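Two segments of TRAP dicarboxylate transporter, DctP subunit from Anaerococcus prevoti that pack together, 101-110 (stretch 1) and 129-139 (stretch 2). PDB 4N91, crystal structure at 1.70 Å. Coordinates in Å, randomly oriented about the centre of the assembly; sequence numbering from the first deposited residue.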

ATOM      1  N   THR A 101      -7.042  -0.886 -10.931  1.00 20.41           N
ATOM      2  CA  THR A 101      -7.155  -0.472 -12.322  1.00 21.51           C
ATOM      3  C   THR A 101      -6.708  -1.585 -13.275  1.00 20.72           C
ATOM      4  O   THR A 101      -6.944  -1.500 -14.465  1.00 22.22           O
ATOM      5  CB  THR A 101      -6.375   0.842 -12.619  1.00 24.53           C
ATOM      6  OG1 THR A 101      -4.967   0.651 -12.426  1.00 23.35           O
ATOM      7  CG2 THR A 101      -6.859   1.963 -11.718  1.00 28.03           C
ATOM      8  N   PHE A 102      -6.093  -2.629 -12.730  1.00 19.45           N
ATOM      9  CA  PHE A 102      -5.682  -3.790 -13.508  1.00 19.20           C
ATOM     10  C   PHE A 102      -6.712  -4.909 -13.427  1.00 22.76           C
ATOM     11  O   PHE A 102      -6.880  -5.664 -14.383  1.00 23.78           O
ATOM     12  CB  PHE A 102      -4.288  -4.284 -13.063  1.00 19.07           C
ATOM     13  CG  PHE A 102      -3.197  -3.317 -13.402  1.00 17.75           C
ATOM     14  CD1 PHE A 102      -2.944  -2.230 -12.584  1.00 18.83           C
ATOM     15  CD2 PHE A 102      -2.469  -3.449 -14.573  1.00 19.46           C
ATOM     16  CE1 PHE A 102      -1.955  -1.302 -12.922  1.00 19.93           C
ATOM     17  CE2 PHE A 102      -1.487  -2.528 -14.906  1.00 22.62           C
ATOM     18  CZ  PHE A 102      -1.231  -1.467 -14.078  1.00 21.16           C
ATOM     19  N   ASN A 103      -7.386  -5.020 -12.291  1.00 21.58           N
ATOM     20  CA  ASN A 103      -8.534  -5.917 -12.135  1.00 20.60           C
ATOM     21  C   ASN A 103      -9.377  -5.386 -10.998  1.00 19.70           C
ATOM     22  O   ASN A 103      -8.861  -5.071  -9.924  1.00 19.99           O
ATOM     23  CB  ASN A 103      -8.109  -7.346 -11.839  1.00 21.68           C
ATOM     24  CG  ASN A 103      -9.250  -8.346 -11.929  1.00 24.74           C
ATOM     25  OD1 ASN A 103     -10.140  -8.392 -11.079  1.00 23.42           O
ATOM     26  ND2 ASN A 103      -9.211  -9.178 -12.958  1.00 32.46           N
ATOM     27  N   ASP A 104     -10.685  -5.290 -11.218  1.00 24.31           N
ATOM     28  CA  ASP A 104     -11.547  -4.641 -10.244  1.00 23.47           C
ATOM     29  C   ASP A 104     -11.671  -5.366  -8.901  1.00 25.85           C
ATOM     30  O   ASP A 104     -12.073  -4.752  -7.923  1.00 23.98           O
ATOM     31  CB  ASP A 104     -12.944  -4.373 -10.827  1.00 27.88           C
ATOM     32  CG  ASP A 104     -13.752  -5.638 -11.099  1.00 32.16           C
ATOM     33  OD1 ASP A 104     -13.412  -6.753 -10.640  1.00 34.15           O
ATOM     34  OD2 ASP A 104     -14.794  -5.507 -11.783  1.00 40.12           O
ATOM     35  N   VAL A 105     -11.352  -6.656  -8.831  1.00 21.25           N
ATOM     36  CA  VAL A 105     -11.521  -7.353  -7.571  1.00 20.00           C
ATOM     37  C   VAL A 105     -10.555  -6.837  -6.491  1.00 18.27           C
ATOM     38  O   VAL A 105     -10.821  -6.985  -5.298  1.00 18.67           O
ATOM     39  CB  VAL A 105     -11.423  -8.879  -7.714  1.00 26.72           C
ATOM     40  CG1 VAL A 105      -9.991  -9.346  -7.744  1.00 22.83           C
ATOM     41  CG2 VAL A 105     -12.172  -9.552  -6.572  1.00 32.45           C
ATOM     42  N   TRP A 106      -9.453  -6.212  -6.891  1.00 17.24           N
ATOM     43  CA  TRP A 106      -8.536  -5.653  -5.874  1.00 17.62           C
ATOM     44  C   TRP A 106      -9.199  -4.531  -5.063  1.00 18.43           C
ATOM     45  O   TRP A 106      -8.734  -4.172  -3.975  1.00 19.33           O
ATOM     46  CB  TRP A 106      -7.243  -5.130  -6.481  1.00 17.40           C
ATOM     47  CG  TRP A 106      -6.379  -6.132  -7.165  1.00 19.06           C
ATOM     48  CD1 TRP A 106      -6.388  -6.434  -8.498  1.00 21.94           C
ATOM     49  CD2 TRP A 106      -5.340  -6.927  -6.586  1.00 16.93           C
ATOM     50  NE1 TRP A 106      -5.434  -7.366  -8.778  1.00 18.57           N
ATOM     51  CE2 TRP A 106      -4.784  -7.703  -7.627  1.00 16.24           C
ATOM     52  CE3 TRP A 106      -4.823  -7.062  -5.295  1.00 18.52           C
ATOM     53  CZ2 TRP A 106      -3.735  -8.592  -7.418  1.00 21.18           C
ATOM     54  CZ3 TRP A 106      -3.793  -7.956  -5.089  1.00 20.82           C
ATOM     55  CH2 TRP A 106      -3.259  -8.702  -6.141  1.00 20.12           C
ATOM     56  N   GLU A 107     -10.286  -3.982  -5.597  1.00 17.88           N
ATOM     57  CA  GLU A 107     -11.051  -2.917  -4.941  1.00 16.52           C
ATOM     58  C   GLU A 107     -11.383  -3.236  -3.511  1.00 15.69           C
ATOM     59  O   GLU A 107     -11.578  -2.329  -2.718  1.00 18.48           O
ATOM     60  CB  GLU A 107     -12.412  -2.745  -5.634  1.00 28.25           C
ATOM     61  CG  GLU A 107     -12.383  -1.940  -6.862  1.00 38.72           C
ATOM     62  CD  GLU A 107     -13.695  -1.986  -7.611  1.00 31.23           C
ATOM     63  OE1 GLU A 107     -14.526  -2.940  -7.425  1.00 31.99           O
ATOM     64  OE2 GLU A 107     -13.880  -1.065  -8.425  1.00 42.62           O
ATOM     65  N   ILE A 108     -11.536  -4.516  -3.196  1.00 17.99           N
ATOM     66  CA  ILE A 108     -11.982  -4.911  -1.858  1.00 20.29           C
ATOM     67  C   ILE A 108     -11.150  -4.273  -0.734  1.00 16.25           C
ATOM     68  O   ILE A 108     -11.707  -3.742   0.240  1.00 20.44           O
ATOM     69  CB  ILE A 108     -12.049  -6.462  -1.715  1.00 18.26           C
ATOM     70  CG1 ILE A 108     -12.585  -6.873  -0.343  1.00 23.41           C
ATOM     71  CG2 ILE A 108     -10.697  -7.130  -1.950  1.00 21.75           C
ATOM     72  CD1 ILE A 108     -13.985  -6.489  -0.099  1.00 27.75           C
ATOM     73  N   PHE A 109      -9.832  -4.318  -0.865  1.00 16.54           N
ATOM     74  CA  PHE A 109      -8.968  -3.801   0.213  1.00 18.59           C
ATOM     75  C   PHE A 109      -8.754  -2.283   0.152  1.00 25.34           C
ATOM     76  O   PHE A 109      -8.044  -1.728   0.987  1.00 28.57           O
ATOM     77  CB  PHE A 109      -7.613  -4.498   0.238  1.00 19.51           C
ATOM     78  CG  PHE A 109      -7.691  -5.988   0.339  1.00 17.75           C
ATOM     79  CD1 PHE A 109      -8.485  -6.602   1.294  1.00 21.43           C
ATOM     80  CD2 PHE A 109      -6.968  -6.786  -0.526  1.00 19.70           C
ATOM     81  CE1 PHE A 109      -8.540  -7.976   1.365  1.00 20.76           C
ATOM     82  CE2 PHE A 109      -7.035  -8.167  -0.446  1.00 24.39           C
ATOM     83  CZ  PHE A 109      -7.829  -8.751   0.481  1.00 22.44           C
ATOM     84  N   ASN A 110      -9.354  -1.622  -0.827  1.00 15.93           N
ATOM     85  CA  ASN A 110      -9.313  -0.153  -0.921  1.00 20.86           C
ATOM     86  C   ASN A 110     -10.525   0.531  -0.299  1.00 21.17           C
ATOM     87  O   ASN A 110     -10.597   1.761  -0.267  1.00 19.70           O
ATOM     88  CB  ASN A 110      -9.174   0.281  -2.378  1.00 21.38           C
ATOM     89  CG  ASN A 110      -7.864  -0.174  -2.978  1.00 18.73           C
ATOM     90  OD1 ASN A 110      -6.879  -0.330  -2.253  1.00 20.97           O
ATOM     91  ND2 ASN A 110      -7.855  -0.442  -4.278  1.00 18.90           N
ATOM     92  N   GLU A 129      -7.706 -18.086   2.103  1.00 25.53           N
ATOM     93  CA  GLU A 129      -8.992 -18.218   1.444  1.00 27.32           C
ATOM     94  C   GLU A 129      -9.515 -16.878   0.986  1.00 27.95           C
ATOM     95  O   GLU A 129     -10.279 -16.788   0.034  1.00 24.93           O
ATOM     96  CB  GLU A 129      -9.991 -18.895   2.358  1.00 29.95           C
ATOM     97  CG  GLU A 129      -9.630 -20.339   2.596  1.00 35.74           C
ATOM     98  CD  GLU A 129     -10.699 -21.067   3.351  1.00 48.90           C
ATOM     99  OE1 GLU A 129     -11.463 -20.401   4.085  1.00 51.69           O
ATOM    100  OE2 GLU A 129     -10.775 -22.305   3.205  1.00 51.75           O
ATOM    101  N   ILE A 130      -9.100 -15.826   1.665  1.00 22.74           N
ATOM    102  CA  ILE A 130      -9.457 -14.486   1.244  1.00 18.50           C
ATOM    103  C   ILE A 130      -8.485 -13.962   0.193  1.00 19.79           C
ATOM    104  O   ILE A 130      -8.918 -13.476  -0.831  1.00 21.06           O
ATOM    105  CB  ILE A 130      -9.501 -13.507   2.442  1.00 19.69           C
ATOM    106  CG1 ILE A 130     -10.607 -13.929   3.409  1.00 22.23           C
ATOM    107  CG2 ILE A 130      -9.732 -12.069   1.960  1.00 23.15           C
ATOM    108  CD1 ILE A 130     -10.758 -13.059   4.662  1.00 27.96           C
ATOM    109  N   VAL A 131      -7.176 -14.017   0.450  1.00 20.34           N
ATOM    110  CA  VAL A 131      -6.245 -13.317  -0.456  1.00 18.55           C
ATOM    111  C   VAL A 131      -5.926 -14.080  -1.744  1.00 19.57           C
ATOM    112  O   VAL A 131      -5.714 -13.464  -2.780  1.00 20.85           O
ATOM    113  CB  VAL A 131      -4.932 -12.872   0.248  1.00 16.80           C
ATOM    114  CG1 VAL A 131      -5.244 -11.880   1.344  1.00 19.28           C
ATOM    115  CG2 VAL A 131      -4.149 -14.075   0.796  1.00 22.59           C
ATOM    116  N   LYS A 132      -5.906 -15.410  -1.719  1.00 19.45           N
ATOM    117  CA  LYS A 132      -5.462 -16.121  -2.913  1.00 23.23           C
ATOM    118  C   LYS A 132      -6.285 -15.847  -4.172  1.00 23.52           C
ATOM    119  O   LYS A 132      -5.713 -15.631  -5.233  1.00 22.84           O
ATOM    120  CB  LYS A 132      -5.309 -17.622  -2.650  1.00 27.90           C
ATOM    121  CG  LYS A 132      -3.836 -18.025  -2.638  1.00 39.94           C
ATOM    122  CD  LYS A 132      -3.470 -19.136  -1.650  1.00 43.68           C
ATOM    123  CE  LYS A 132      -1.963 -19.420  -1.755  1.00 47.63           C
ATOM    124  NZ  LYS A 132      -1.454 -20.458  -0.813  1.00 56.76           N
ATOM    125  N   PRO A 133      -7.625 -15.823  -4.064  1.00 22.64           N
ATOM    126  CA  PRO A 133      -8.433 -15.503  -5.251  1.00 20.92           C
ATOM    127  C   PRO A 133      -8.175 -14.096  -5.774  1.00 18.52           C
ATOM    128  O   PRO A 133      -8.240 -13.869  -6.987  1.00 21.14           O
ATOM    129  CB  PRO A 133      -9.870 -15.617  -4.740  1.00 22.23           C
ATOM    130  CG  PRO A 133      -9.779 -16.497  -3.589  1.00 26.01           C
ATOM    131  CD  PRO A 133      -8.456 -16.265  -2.941  1.00 22.90           C
ATOM    132  N   ILE A 134      -7.868 -13.178  -4.867  1.00 19.89           N
ATOM    133  CA  ILE A 134      -7.569 -11.808  -5.248  1.00 19.63           C
ATOM    134  C   ILE A 134      -6.191 -11.756  -5.916  1.00 18.04           C
ATOM    135  O   ILE A 134      -6.041 -11.207  -7.013  1.00 17.99           O
ATOM    136  CB  ILE A 134      -7.595 -10.874  -4.029  1.00 20.59           C
ATOM    137  CG1 ILE A 134      -8.906 -11.024  -3.264  1.00 22.32           C
ATOM    138  CG2 ILE A 134      -7.395  -9.418  -4.445  1.00 22.34           C
ATOM    139  CD1 ILE A 134     -10.114 -10.612  -4.036  1.00 31.46           C
ATOM    140  N   PHE A 135      -5.206 -12.347  -5.255  1.00 19.39           N
ATOM    141  CA  PHE A 135      -3.820 -12.338  -5.739  1.00 18.43           C
ATOM    142  C   PHE A 135      -3.679 -13.000  -7.119  1.00 19.75           C
ATOM    143  O   PHE A 135      -2.802 -12.641  -7.902  1.00 21.16           O
ATOM    144  CB  PHE A 135      -2.895 -13.054  -4.747  1.00 17.00           C
ATOM    145  CG  PHE A 135      -2.602 -12.276  -3.480  1.00 18.87           C
ATOM    146  CD1 PHE A 135      -3.236 -11.079  -3.198  1.00 20.59           C
ATOM    147  CD2 PHE A 135      -1.674 -12.761  -2.578  1.00 26.19           C
ATOM    148  CE1 PHE A 135      -2.939 -10.388  -2.032  1.00 22.63           C
ATOM    149  CE2 PHE A 135      -1.388 -12.072  -1.417  1.00 25.74           C
ATOM    150  CZ  PHE A 135      -2.008 -10.901  -1.155  1.00 21.23           C
ATOM    151  N   GLU A 136      -4.544 -13.959  -7.419  1.00 19.93           N
ATOM    152  CA  GLU A 136      -4.491 -14.700  -8.681  1.00 21.11           C
ATOM    153  C   GLU A 136      -5.358 -14.100  -9.782  1.00 25.10           C
ATOM    154  O   GLU A 136      -5.374 -14.600 -10.897  1.00 25.82           O
ATOM    155  CB  GLU A 136      -4.912 -16.154  -8.445  1.00 24.09           C
ATOM    156  CG  GLU A 136      -3.961 -16.900  -7.539  1.00 24.07           C
ATOM    157  CD  GLU A 136      -4.450 -18.279  -7.145  1.00 39.52           C
ATOM    158  OE1 GLU A 136      -5.483 -18.740  -7.678  1.00 41.61           O
ATOM    159  OE2 GLU A 136      -3.784 -18.895  -6.284  1.00 42.26           O
ATOM    160  N   SER A 137      -6.067 -13.025  -9.469  1.00 24.41           N
ATOM    161  CA  SER A 137      -7.070 -12.476 -10.367  1.00 23.57           C
ATOM    162  C   SER A 137      -6.492 -11.921 -11.665  1.00 23.77           C
ATOM    163  O   SER A 137      -7.181 -11.866 -12.685  1.00 26.90           O
ATOM    164  CB  SER A 137      -7.862 -11.387  -9.635  1.00 20.67           C
ATOM    165  OG  SER A 137      -7.064 -10.254  -9.393  1.00 21.16           O
ATOM    166  N   THR A 138      -5.227 -11.508 -11.640  1.00 20.72           N
ATOM    167  CA  THR A 138      -4.682 -10.758 -12.759  1.00 22.47           C
ATOM    168  C   THR A 138      -3.633 -11.566 -13.554  1.00 21.89           C
ATOM    169  O   THR A 138      -2.837 -11.018 -14.298  1.00 21.28           O
ATOM    170  CB  THR A 138      -4.207  -9.380 -12.283  1.00 28.83           C
ATOM    171  OG1 THR A 138      -5.188  -8.855 -11.369  1.00 30.85           O
ATOM    172  CG2 THR A 138      -4.110  -8.425 -13.442  1.00 33.54           C
ATOM    173  N   ARG A 139      -3.698 -12.893 -13.448  1.00 20.97           N
ATOM    174  CA  ARG A 139      -2.781 -13.754 -14.187  1.00 21.04           C
ATOM    175  C   ARG A 139      -2.825 -13.481 -15.685  1.00 21.64           C
ATOM    176  O   ARG A 139      -1.790 -13.424 -16.335  1.00 25.12           O
ATOM    177  CB  ARG A 139      -3.093 -15.235 -13.921  1.00 25.63           C
ATOM    178  CG  ARG A 139      -2.648 -15.686 -12.544  1.00 27.06           C
ATOM    179  CD  ARG A 139      -3.326 -16.995 -12.132  1.00 29.26           C
ATOM    180  NE  ARG A 139      -2.600 -17.619 -11.029  1.00 38.89           N
ATOM    181  CZ  ARG A 139      -2.924 -18.793 -10.486  1.00 47.23           C
ATOM    182  NH1 ARG A 139      -3.979 -19.466 -10.936  1.00 43.23           N
ATOM    183  NH2 ARG A 139      -2.194 -19.293  -9.496  1.00 42.34           N
TER

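Ile-134, in the helical part of stretch 2, is the bump on which stretch 1 closes, and it has the largest covered area of any residue here. Its CG2 sits over a face of Trp-106, 4.0 Å from the centroid of the six-membered ring, and also lies 4.2 Å from Phe-109 CE2. Its CD1, at the end of the other branch, meets Val-105 CG2 at 3.4 Å and Ile-108 CG2 at 4.1 Å. The branched isoleucine thus fills a hollow lined by four side chains of stretch 1.

Trp-106 leaves its backbone sideways, but chi1 m brings the indole against the helix. There CZ3 approaches Phe-135 CD1 at 3.7 Å, the two rings meeting rim to rim, their planes 22° apart. The polar edge is satisfied too: NE1 donates a nearly straight hydrogen bond to Thr-138 OG1 (3.0 Å), the one hydrogen bond between the stretches. Ser-137 OG, close by, bonds back to Ile-134 O (2.8 Å) and packs against Val-105 CG1 at 3.5 Å.

Farther along, the tip of the Phe-109 ring, CZ, rests on Ile-130 CG2 and Val-131 CG1, 4.1 Å from each. At the other end, Asn-103 lays CB 3.3 Å from Thr-138 OG1, while its OD1 accepts from Val-105 N (3.1 Å), steadying the start of the 3-10 segment.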